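Local coordinates for DUF596 domain-containing protein (Neisseria meningitidis, PDB 2O5H) that is of unknown function but folds as a mainly helical alpha-beta protein with a small antiparallel sheet and pairs with a second copy of itself, at residues 17-22 and 42-47; 24-29 and 38-43; 53-58 and 90-95. All coordinates share one frame; numbering follows the deposited sequence.

Interaction 1: 17-22 and 42-47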
loop_
_atom_site.group_PDB
_atom_site.type_symbol
_atom_site.label_atom_id
_atom_site.label_comp_id
_atom_site.label_asym_id
_atom_site.label_seq_id
_atom_site.Cartn_x
_atom_site.Cartn_y
_atom_site.Cartn_z
ATOM N N GLN A 17 7.198 -17.802 -6.748
ATOM C CA GLN A 17 7.933 -18.380 -5.622
ATOM C C GLN A 17 9.288 -17.754 -5.343
ATOM O O GLN A 17 9.681 -17.636 -4.187
ATOM C CB GLN A 17 8.065 -19.894 -5.796
ATOM C CG GLN A 17 7.750 -20.688 -4.518
ATOM C CD GLN A 17 6.372 -20.351 -3.913
ATOM O OE1 GLN A 17 5.443 -19.915 -4.615
ATOM N NE2 GLN A 17 6.241 -20.569 -2.604
ATOM N N ASP A 18 9.997 -17.328 -6.388
ATOM C CA ASP A 18 11.349 -16.764 -6.247
ATOM C C ASP A 18 11.411 -15.306 -5.722
ATOM O O ASP A 18 12.506 -14.764 -5.506
ATOM C CB ASP A 18 12.113 -16.854 -7.577
ATOM C CG ASP A 18 11.850 -18.155 -8.335
ATOM O OD1 ASP A 18 11.385 -19.151 -7.730
ATOM O OD2 ASP A 18 12.125 -18.179 -9.551
ATOM N N ARG A 19 10.264 -14.656 -5.553
ATOM C CA ARG A 19 10.235 -13.330 -4.873
ATOM C C ARG A 19 9.341 -13.327 -3.638
ATOM O O ARG A 19 9.181 -12.285 -2.986
ATOM C CB ARG A 19 9.795 -12.221 -5.839
ATOM C CG ARG A 19 8.403 -12.470 -6.480
ATOM C CD ARG A 19 7.987 -11.325 -7.362
ATOM N NE ARG A 19 7.517 -10.143 -6.610
ATOM C CZ ARG A 19 7.496 -8.924 -7.104
ATOM N NH1 ARG A 19 7.977 -8.721 -8.329
ATOM N NH2 ARG A 19 7.010 -7.903 -6.372
ATOM N N LEU A 20 8.738 -14.474 -3.313
ATOM C CA LEU A 20 7.765 -14.544 -2.217
ATOM C C LEU A 20 8.340 -14.029 -0.886
ATOM O O LEU A 20 7.699 -13.236 -0.204
ATOM C CB LEU A 20 7.198 -15.969 -2.060
ATOM C CG LEU A 20 6.312 -16.308 -0.848
ATOM C CD1 LEU A 20 5.063 -15.426 -0.760
ATOM C CD2 LEU A 20 5.856 -17.742 -0.851
ATOM N N GLU A 21 9.544 -14.477 -0.534
ATOM C CA GLU A 21 10.122 -14.185 0.789
ATOM C C GLU A 21 10.424 -12.714 0.939
ATOM O O GLU A 21 10.144 -12.107 1.976
ATOM C CB GLU A 21 11.378 -15.017 1.054
ATOM C CG GLU A 21 11.091 -16.490 1.317
ATOM C CD GLU A 21 10.108 -16.698 2.467
ATOM O OE1 GLU A 21 10.171 -15.910 3.447
ATOM O OE2 GLU A 21 9.287 -17.654 2.391
ATOM N N GLU A 22 10.987 -12.149 -0.121
ATOM C CA GLU A 22 11.277 -10.732 -0.177
ATOM C C GLU A 22 9.981 -9.921 -0.004
ATOM O O GLU A 22 9.948 -8.899 0.722
ATOM C CB GLU A 22 11.909 -10.433 -1.531
ATOM C CG GLU A 22 12.916 -9.300 -1.523
ATOM C CD GLU A 22 12.793 -8.425 -2.763
ATOM O OE1 GLU A 22 12.872 -8.995 -3.888
ATOM O OE2 GLU A 22 12.607 -7.180 -2.604
ATOM N N LYS A 42 2.735 -5.463 -8.006
ATOM C CA LYS A 42 2.482 -4.825 -9.312
ATOM C C LYS A 42 3.604 -5.008 -10.335
ATOM O O LYS A 42 3.355 -5.192 -11.517
ATOM C CB LYS A 42 2.258 -3.336 -9.113
ATOM C CG LYS A 42 0.810 -2.964 -9.061
ATOM C CD LYS A 42 0.226 -2.902 -10.489
ATOM C CE LYS A 42 -0.322 -1.494 -10.791
ATOM N NZ LYS A 42 -0.679 -1.389 -12.247
ATOM N N ASP A 43 4.843 -4.940 -9.858
ATOM C CA ASP A 43 5.999 -4.994 -10.746
ATOM C C ASP A 43 6.251 -6.401 -11.260
ATOM O O ASP A 43 7.067 -6.571 -12.165
ATOM C CB ASP A 43 7.246 -4.441 -10.061
ATOM C CG ASP A 43 7.738 -5.337 -8.942
ATOM O OD1 ASP A 43 7.048 -5.476 -7.923
ATOM O OD2 ASP A 43 8.832 -5.921 -9.079
ATOM N N PHE A 44 5.545 -7.402 -10.710
ATOM C CA PHE A 44 5.761 -8.811 -11.095
ATOM C C PHE A 44 5.301 -9.092 -12.522
ATOM O O PHE A 44 5.929 -9.876 -13.214
ATOM C CB PHE A 44 5.058 -9.750 -10.108
ATOM C CG PHE A 44 5.018 -11.208 -10.536
ATOM C CD1 PHE A 44 6.182 -11.964 -10.648
ATOM C CD2 PHE A 44 3.777 -11.817 -10.796
ATOM C CE1 PHE A 44 6.136 -13.310 -11.021
ATOM C CE2 PHE A 44 3.688 -13.159 -11.167
ATOM C CZ PHE A 44 4.892 -13.923 -11.284
ATOM N N SER A 45 4.231 -8.418 -12.958
ATOM C CA SER A 45 3.670 -8.677 -14.271
ATOM C C SER A 45 2.844 -7.523 -14.752
ATOM O O SER A 45 2.284 -6.762 -13.933
ATOM C CB SER A 45 2.824 -9.976 -14.240
ATOM O OG SER A 45 2.439 -10.337 -15.546
ATOM N N SER A 46 2.746 -7.358 -16.072
ATOM C CA SER A 46 1.824 -6.332 -16.625
ATOM C C SER A 46 0.411 -6.928 -16.774
ATOM O O SER A 46 -0.575 -6.191 -16.943
ATOM C CB SER A 46 2.318 -5.757 -17.962
ATOM O OG SER A 46 2.592 -6.823 -18.860
ATOM N N ASP A 47 0.320 -8.246 -16.620
ATOM C CA ASP A 47 -0.944 -8.971 -16.804
ATOM C C ASP A 47 -1.804 -9.015 -15.542
ATOM O O ASP A 47 -1.316 -9.383 -14.452
ATOM C CB ASP A 47 -0.656 -10.405 -17.264
ATOM C CG ASP A 47 -1.926 -11.156 -17.553
ATOM O OD1 ASP A 47 -2.625 -10.785 -18.522
ATOM O OD2 ASP A 47 -2.266 -12.061 -16.801
#
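Arg19 reaches across to Asp43 and grips the carboxylate end-on, NH1 and NH2 each taking one oxygen, while the arginine's flat group lies over the start of the Phe44 side chain. The two hydrogen bonds of this salt bridge are not equal. Arg19 NH2 to OD1 of Asp43 is 2.9 Å and nearly straight at 164°, with the oxygen in the guanidinium plane and met on its syn side, though somewhat out of the carboxylate plane. Arg19 NH1 to OD2 of Asp43, at 3.0 Å, is more bent, and the nitrogen approaches from above the carboxylate plane. Guanidinium and carboxylate planes stand 45° apart, in keeping with this inequality. Phe44 CB sits over one face of the guanidinium, 3.6 Å from Arg19 NH1. With CG of Phe44 anti to its backbone N (chi1 170°), the ring passes obliquely across the arginine chain, its CD1 3.8 Å from Arg19 CD. Arg19 NE has a second anionic partner in Asp23, so one guanidinium serves two carboxylates, which would be expected to favour its charged form. Arg19 stands at the N-cap position of helix 20-30, and 42-47 links helix 34-41 to helix 48-64. Tyr16 of helix 3-16 meets the Phe44 ring edge-to-face, Ala54 of helix 48-64 packs on it too, and Tyr30 of the second subunit packs on Arg19.

Interaction 2: 24-29 and 38-43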
loop_
_atom_site.group_PDB
_atom_site.type_symbol
_atom_site.label_atom_id
_atom_site.label_comp_id
_atom_site.label_asym_id
_atom_site.label_seq_id
_atom_site.Cartn_x
_atom_site.Cartn_y
_atom_site.Cartn_z
ATOM N N VAL A 24 7.115 -11.000 1.364
ATOM C CA VAL A 24 6.744 -11.258 2.753
ATOM C C VAL A 24 7.522 -10.352 3.735
ATOM O O VAL A 24 6.914 -9.649 4.550
ATOM C CB VAL A 24 6.845 -12.785 3.120
ATOM C CG1 VAL A 24 6.753 -13.004 4.634
ATOM C CG2 VAL A 24 5.726 -13.562 2.408
ATOM N N GLU A 25 8.851 -10.364 3.615
ATOM C CA GLU A 25 9.724 -9.512 4.418
ATOM C C GLU A 25 9.252 -8.047 4.379
ATOM O O GLU A 25 8.988 -7.434 5.424
ATOM C CB GLU A 25 11.186 -9.680 3.966
ATOM C CG GLU A 25 11.811 -11.042 4.380
ATOM C CD GLU A 25 13.057 -11.458 3.580
ATOM O OE1 GLU A 25 13.714 -10.606 2.966
ATOM O OE2 GLU A 25 13.378 -12.664 3.554
ATOM N N PHE A 26 9.068 -7.528 3.164
ATOM C CA PHE A 26 8.689 -6.125 2.934
ATOM C C PHE A 26 7.346 -5.778 3.611
ATOM O O PHE A 26 7.281 -4.841 4.372
ATOM C CB PHE A 26 8.633 -5.786 1.432
ATOM C CG PHE A 26 8.093 -4.382 1.124
ATOM C CD1 PHE A 26 8.825 -3.237 1.509
ATOM C CD2 PHE A 26 6.878 -4.223 0.434
ATOM C CE1 PHE A 26 8.332 -1.943 1.236
ATOM C CE2 PHE A 26 6.388 -2.923 0.138
ATOM C CZ PHE A 26 7.125 -1.787 0.547
ATOM N N THR A 27 6.308 -6.576 3.367
ATOM C CA THR A 27 4.953 -6.275 3.883
ATOM C C THR A 27 4.858 -6.462 5.430
ATOM O O THR A 27 4.157 -5.707 6.112
ATOM C CB THR A 27 3.898 -7.136 3.146
ATOM O OG1 THR A 27 4.299 -8.502 3.265
ATOM C CG2 THR A 27 3.859 -6.745 1.634
ATOM N N ILE A 28 5.576 -7.445 5.978
ATOM C CA ILE A 28 5.669 -7.613 7.452
ATOM C C ILE A 28 6.346 -6.384 8.062
ATOM O O ILE A 28 5.882 -5.807 9.072
ATOM C CB ILE A 28 6.511 -8.888 7.843
ATOM C CG1 ILE A 28 5.773 -10.179 7.483
ATOM C CG2 ILE A 28 6.947 -8.846 9.342
ATOM C CD1 ILE A 28 6.711 -11.405 7.529
ATOM N N ASN A 29 7.440 -5.951 7.446
ATOM C CA ASN A 29 8.185 -4.821 8.008
ATOM C C ASN A 29 7.368 -3.550 8.192
ATOM O O ASN A 29 7.508 -2.875 9.193
ATOM C CB ASN A 29 9.439 -4.488 7.207
ATOM C CG ASN A 29 10.343 -3.516 7.947
ATOM O OD1 ASN A 29 10.875 -3.839 9.004
ATOM N ND2 ASN A 29 10.482 -2.301 7.421
ATOM N N TRP A 38 -1.204 -5.365 -2.984
ATOM C CA TRP A 38 -1.406 -5.295 -4.436
ATOM C C TRP A 38 -0.280 -4.479 -5.084
ATOM O O TRP A 38 0.345 -4.922 -6.045
ATOM C CB TRP A 38 -2.776 -4.680 -4.780
ATOM C CG TRP A 38 -2.962 -4.505 -6.269
ATOM C CD1 TRP A 38 -2.826 -3.329 -7.015
ATOM C CD2 TRP A 38 -3.258 -5.543 -7.198
ATOM N NE1 TRP A 38 -3.046 -3.604 -8.348
ATOM C CE2 TRP A 38 -3.285 -4.958 -8.492
ATOM C CE3 TRP A 38 -3.498 -6.927 -7.067
ATOM C CZ2 TRP A 38 -3.543 -5.718 -9.653
ATOM C CZ3 TRP A 38 -3.789 -7.659 -8.216
ATOM C CH2 TRP A 38 -3.787 -7.060 -9.484
ATOM N N SER A 39 0.003 -3.285 -4.546
ATOM C CA SER A 39 1.110 -2.464 -5.059
ATOM C C SER A 39 2.481 -3.206 -5.018
ATOM O O SER A 39 3.291 -3.075 -5.935
ATOM C CB SER A 39 1.175 -1.149 -4.300
ATOM O OG SER A 39 -0.037 -0.436 -4.522
ATOM N N THR A 40 2.704 -3.990 -3.968
ATOM C CA THR A 40 3.916 -4.796 -3.806
ATOM C C THR A 40 4.144 -5.794 -4.952
ATOM O O THR A 40 5.299 -6.027 -5.383
ATOM C CB THR A 40 3.865 -5.571 -2.435
ATOM O OG1 THR A 40 3.787 -4.639 -1.341
ATOM C CG2 THR A 40 5.103 -6.452 -2.237
ATOM N N ILE A 41 3.048 -6.370 -5.469
ATOM C CA ILE A 41 3.170 -7.379 -6.539
ATOM C C ILE A 41 3.050 -6.752 -7.946
ATOM O O ILE A 41 3.285 -7.421 -8.957
ATOM C CB ILE A 41 2.225 -8.636 -6.324
ATOM C CG1 ILE A 41 0.722 -8.283 -6.206
ATOM C CG2 ILE A 41 2.660 -9.443 -5.112
ATOM C CD1 ILE A 41 0.109 -7.893 -7.549
ATOM N N LYS A 42 2.735 -5.463 -8.006
ATOM C CA LYS A 42 2.482 -4.825 -9.312
ATOM C C LYS A 42 3.604 -5.008 -10.335
ATOM O O LYS A 42 3.355 -5.192 -11.517
ATOM C CB LYS A 42 2.258 -3.336 -9.113
ATOM C CG LYS A 42 0.810 -2.964 -9.061
ATOM C CD LYS A 42 0.226 -2.902 -10.489
ATOM C CE LYS A 42 -0.322 -1.494 -10.791
ATOM N NZ LYS A 42 -0.679 -1.389 -12.247
ATOM N N ASP A 43 4.843 -4.940 -9.858
ATOM C CA ASP A 43 5.999 -4.994 -10.746
ATOM C C ASP A 43 6.251 -6.401 -11.260
ATOM O O ASP A 43 7.067 -6.571 -12.165
ATOM C CB ASP A 43 7.246 -4.441 -10.061
ATOM C CG ASP A 43 7.738 -5.337 -8.942
ATOM O OD1 ASP A 43 7.048 -5.476 -7.923
ATOM O OD2 ASP A 43 8.832 -5.921 -9.079
#
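Phe26 and Thr27, neighbours on helix 20-30, both lean on Thr40 of helix 34-41. Phe26 comes first. Its CG is anti to the backbone N (chi1 174°), which sends the ring past the Thr40 side chain in the opposite direction, edge foremost. The hydroxyl of Thr40 lies in the ring plane at that edge, with OG1 3.4 Å from Phe26 CE2, and Thr40 CG2 is 3.9 Å from Phe26 CD2. The next residue, Thr27, brings its methyl across: CG2 of Thr27 is 3.6 Å from Thr40 OG1 and 4.1 Å from Thr40 CG2. The contact between the segments is therefore van der Waals packing, small and buried; the CA atoms of Thr27 and Thr40, the nearest pair, are 7.9 Å apart. Thr40 OG1 is hydrogen-bonded to the carbonyl O of Cys36, and Thr27 OG1 has a partner in that of Asp23. Both buried hydroxyls thus find acceptors within their own helices, and between the two segments no bond is made. Cys36 also forms an interchain disulfide, which fits a helix pair at the subunit interface. Leu62 of helix 48-64 packs on Thr27, while Asp23 of helix 20-30 itself touches Thr40. From the second subunit, Tyr30 stacks on the Phe26 ring and also packs on Thr40, placing this pair of helices at the dimer interface.

Interaction 3: 53-58 and 90-95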
loop_
_atom_site.group_PDB
_atom_site.type_symbol
_atom_site.label_atom_id
_atom_site.label_comp_id
_atom_site.label_asym_id
_atom_site.label_seq_id
_atom_site.Cartn_x
_atom_site.Cartn_y
_atom_site.Cartn_z
ATOM N N GLU A 53 -2.994 -13.600 -9.272
ATOM C CA GLU A 53 -2.430 -14.861 -8.730
ATOM C C GLU A 53 -1.279 -14.622 -7.735
ATOM O O GLU A 53 -1.211 -15.264 -6.706
ATOM C CB GLU A 53 -1.940 -15.783 -9.855
ATOM C CG GLU A 53 -3.091 -16.380 -10.709
ATOM C CD GLU A 53 -4.235 -16.955 -9.869
ATOM O OE1 GLU A 53 -3.963 -17.821 -8.984
ATOM O OE2 GLU A 53 -5.410 -16.543 -10.118
ATOM N N ALA A 54 -0.404 -13.680 -8.052
ATOM C CA ALA A 54 0.682 -13.259 -7.167
ATOM C C ALA A 54 0.123 -12.680 -5.863
ATOM O O ALA A 54 0.571 -13.054 -4.736
ATOM C CB ALA A 54 1.525 -12.229 -7.867
ATOM N N PHE A 55 -0.852 -11.786 -6.002
ATOM C CA PHE A 55 -1.485 -11.253 -4.830
ATOM C C PHE A 55 -1.978 -12.356 -3.883
ATOM O O PHE A 55 -1.707 -12.306 -2.684
ATOM C CB PHE A 55 -2.611 -10.277 -5.188
ATOM C CG PHE A 55 -3.416 -9.828 -3.983
ATOM C CD1 PHE A 55 -3.054 -8.676 -3.277
ATOM C CD2 PHE A 55 -4.548 -10.564 -3.563
ATOM C CE1 PHE A 55 -3.799 -8.246 -2.171
ATOM C CE2 PHE A 55 -5.281 -10.152 -2.450
ATOM C CZ PHE A 55 -4.909 -9.003 -1.759
ATOM N N PHE A 56 -2.713 -13.336 -4.402
ATOM C CA PHE A 56 -3.277 -14.383 -3.554
ATOM C C PHE A 56 -2.233 -15.300 -2.954
ATOM O O PHE A 56 -2.437 -15.824 -1.859
ATOM C CB PHE A 56 -4.394 -15.165 -4.292
ATOM C CG PHE A 56 -5.685 -14.407 -4.347
ATOM C CD1 PHE A 56 -6.350 -14.071 -3.149
ATOM C CD2 PHE A 56 -6.202 -13.952 -5.551
ATOM C CE1 PHE A 56 -7.524 -13.336 -3.176
ATOM C CE2 PHE A 56 -7.435 -13.193 -5.573
ATOM C CZ PHE A 56 -8.081 -12.910 -4.396
ATOM N N ILE A 57 -1.106 -15.508 -3.637
ATOM C CA ILE A 57 -0.047 -16.341 -3.038
ATOM C C ILE A 57 0.539 -15.602 -1.821
ATOM O O ILE A 57 0.786 -16.193 -0.773
ATOM C CB ILE A 57 1.095 -16.664 -4.031
ATOM C CG1 ILE A 57 0.570 -17.557 -5.160
ATOM C CG2 ILE A 57 2.310 -17.366 -3.313
ATOM C CD1 ILE A 57 1.436 -17.504 -6.397
ATOM N N LEU A 58 0.743 -14.296 -1.968
ATOM C CA LEU A 58 1.368 -13.514 -0.919
ATOM C C LEU A 58 0.394 -13.413 0.263
ATOM O O LEU A 58 0.765 -13.641 1.406
ATOM C CB LEU A 58 1.735 -12.114 -1.441
ATOM C CG LEU A 58 2.278 -11.050 -0.439
ATOM C CD1 LEU A 58 3.590 -11.535 0.267
ATOM C CD2 LEU A 58 2.510 -9.755 -1.208
ATOM N N GLU A 90 -14.442 -14.492 -5.007
ATOM C CA GLU A 90 -15.831 -14.437 -5.399
ATOM C C GLU A 90 -16.295 -13.046 -5.795
ATOM O O GLU A 90 -17.238 -12.928 -6.566
ATOM C CB GLU A 90 -16.749 -15.049 -4.315
ATOM C CG GLU A 90 -16.621 -16.568 -4.312
ATOM C CD GLU A 90 -17.775 -17.294 -3.649
ATOM O OE1 GLU A 90 -18.837 -16.672 -3.410
ATOM O OE2 GLU A 90 -17.622 -18.506 -3.374
ATOM N N VAL A 91 -15.613 -12.006 -5.302
ATOM C CA VAL A 91 -16.036 -10.618 -5.501
ATOM C C VAL A 91 -14.912 -9.797 -6.172
ATOM O O VAL A 91 -15.014 -8.584 -6.337
ATOM C CB VAL A 91 -16.447 -9.954 -4.128
ATOM C CG1 VAL A 91 -17.747 -10.540 -3.610
ATOM C CG2 VAL A 91 -15.343 -10.124 -3.074
ATOM N N TRP A 92 -13.842 -10.484 -6.571
ATOM C CA TRP A 92 -12.680 -9.824 -7.148
ATOM C C TRP A 92 -13.102 -9.094 -8.433
ATOM O O TRP A 92 -13.786 -9.666 -9.290
ATOM C CB TRP A 92 -11.603 -10.865 -7.472
ATOM C CG TRP A 92 -10.264 -10.279 -7.749
ATOM C CD1 TRP A 92 -9.674 -10.097 -8.974
ATOM C CD2 TRP A 92 -9.336 -9.820 -6.765
ATOM N NE1 TRP A 92 -8.406 -9.538 -8.794
ATOM C CE2 TRP A 92 -8.178 -9.380 -7.446
ATOM C CE3 TRP A 92 -9.375 -9.731 -5.356
ATOM C CZ2 TRP A 92 -7.073 -8.819 -6.773
ATOM C CZ3 TRP A 92 -8.235 -9.207 -4.675
ATOM C CH2 TRP A 92 -7.107 -8.781 -5.392
ATOM N N PRO A 93 -12.681 -7.821 -8.585
ATOM C CA PRO A 93 -13.003 -7.096 -9.828
ATOM C C PRO A 93 -12.591 -7.829 -11.104
ATOM O O PRO A 93 -11.556 -8.527 -11.127
ATOM C CB PRO A 93 -12.138 -5.832 -9.702
ATOM C CG PRO A 93 -12.135 -5.579 -8.181
ATOM C CD PRO A 93 -11.848 -6.990 -7.687
ATOM N N GLU A 94 -13.358 -7.582 -12.168
ATOM C CA GLU A 94 -13.099 -8.153 -13.472
ATOM C C GLU A 94 -11.928 -7.523 -14.209
ATOM O O GLU A 94 -11.377 -8.145 -15.088
ATOM C CB GLU A 94 -14.357 -8.080 -14.324
ATOM C CG GLU A 94 -15.479 -9.036 -13.864
ATOM C CD GLU A 94 -16.675 -9.026 -14.825
ATOM O OE1 GLU A 94 -17.074 -7.946 -15.271
ATOM O OE2 GLU A 94 -17.186 -10.101 -15.176
ATOM N N TYR A 95 -11.559 -6.297 -13.844
ATOM C CA TYR A 95 -10.519 -5.533 -14.557
ATOM C C TYR A 95 -9.751 -4.813 -13.490
ATOM O O TYR A 95 -10.289 -4.529 -12.420
ATOM C CB TYR A 95 -11.132 -4.499 -15.537
ATOM C CG TYR A 95 -11.948 -5.137 -16.638
ATOM C CD1 TYR A 95 -11.329 -5.606 -17.820
ATOM C CD2 TYR A 95 -13.319 -5.312 -16.496
ATOM C CE1 TYR A 95 -12.047 -6.213 -18.779
ATOM C CE2 TYR A 95 -14.056 -5.923 -17.470
ATOM C CZ TYR A 95 -13.409 -6.367 -18.612
ATOM O OH TYR A 95 -14.121 -6.972 -19.593
#
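An aromatic cluster joins helix 48-64 to the turn that follows helix 81-91: Phe55 and Phe56, consecutive on the helix, receive the indole of Trp92. The two phenylalanines meet it differently. Phe56 points the edge of its ring at the face of the indole, a tilted edge-to-face pair with planes at 56° and the centroid of its ring 4.9 Å from that of the six-membered ring of Trp92. Its CZ does the touching, 3.6 Å from Trp92 CE3. Phe55 and the indole meet obliquely, planes at 40°, and here the far corner of the indole is presented: Trp92 CH2 lies over one face of the Phe55 ring, offset toward the rim, 3.6 Å from Phe55 CD2. Different first torsions let adjacent residues converge on one partner. Phe55 has CG anti to the backbone N (chi1 173°), whereas in Phe56 CG lies anti to the carbonyl carbon. The phenylalanines also support each other, CD2 of Phe55 lying over the centre of the Phe56 ring. The opposite face of the indole is taken by CD of Pro93, the next residue, so Trp92 is sandwiched between a proline ring and a phenylalanine edge. Its NE1 makes a weak hydrogen bond to Thr52 OG1. Around the group, Trp38 of helix 34-41 touches both Phe55 and Trp92, and Trp113 of helix 110-116 meets the indole. The arrangement is an aromatic cluster of the helical core, in which a loop tryptophan packs against helix 48-64.

In the fold
Interactions 1 and 2 lie side by side, their centres about 9 Å apart. Both join helix 20-30 to the chain from helix 34-41 onward, share Lys42 and Asp43, and touch the second subunit; Arg19 NH2 comes within 2.7 Å of Thr40 O. Interaction 3 is deeper, its centre about 7 Å from that of the chain, and no other chain of the assembly touches its segments. Helix 48-64 ties it to the others: Phe44 CD2 is 3.7 Å from Ala54 CB, and Val24 CG2 is 3.6 Å from Leu58 CD1. Interactions 2 and 3 also meet directly, Trp38 CZ3 lying 3.8 Å from Trp92 CZ2. The three contacts thus run from the subunit interface into the helical core.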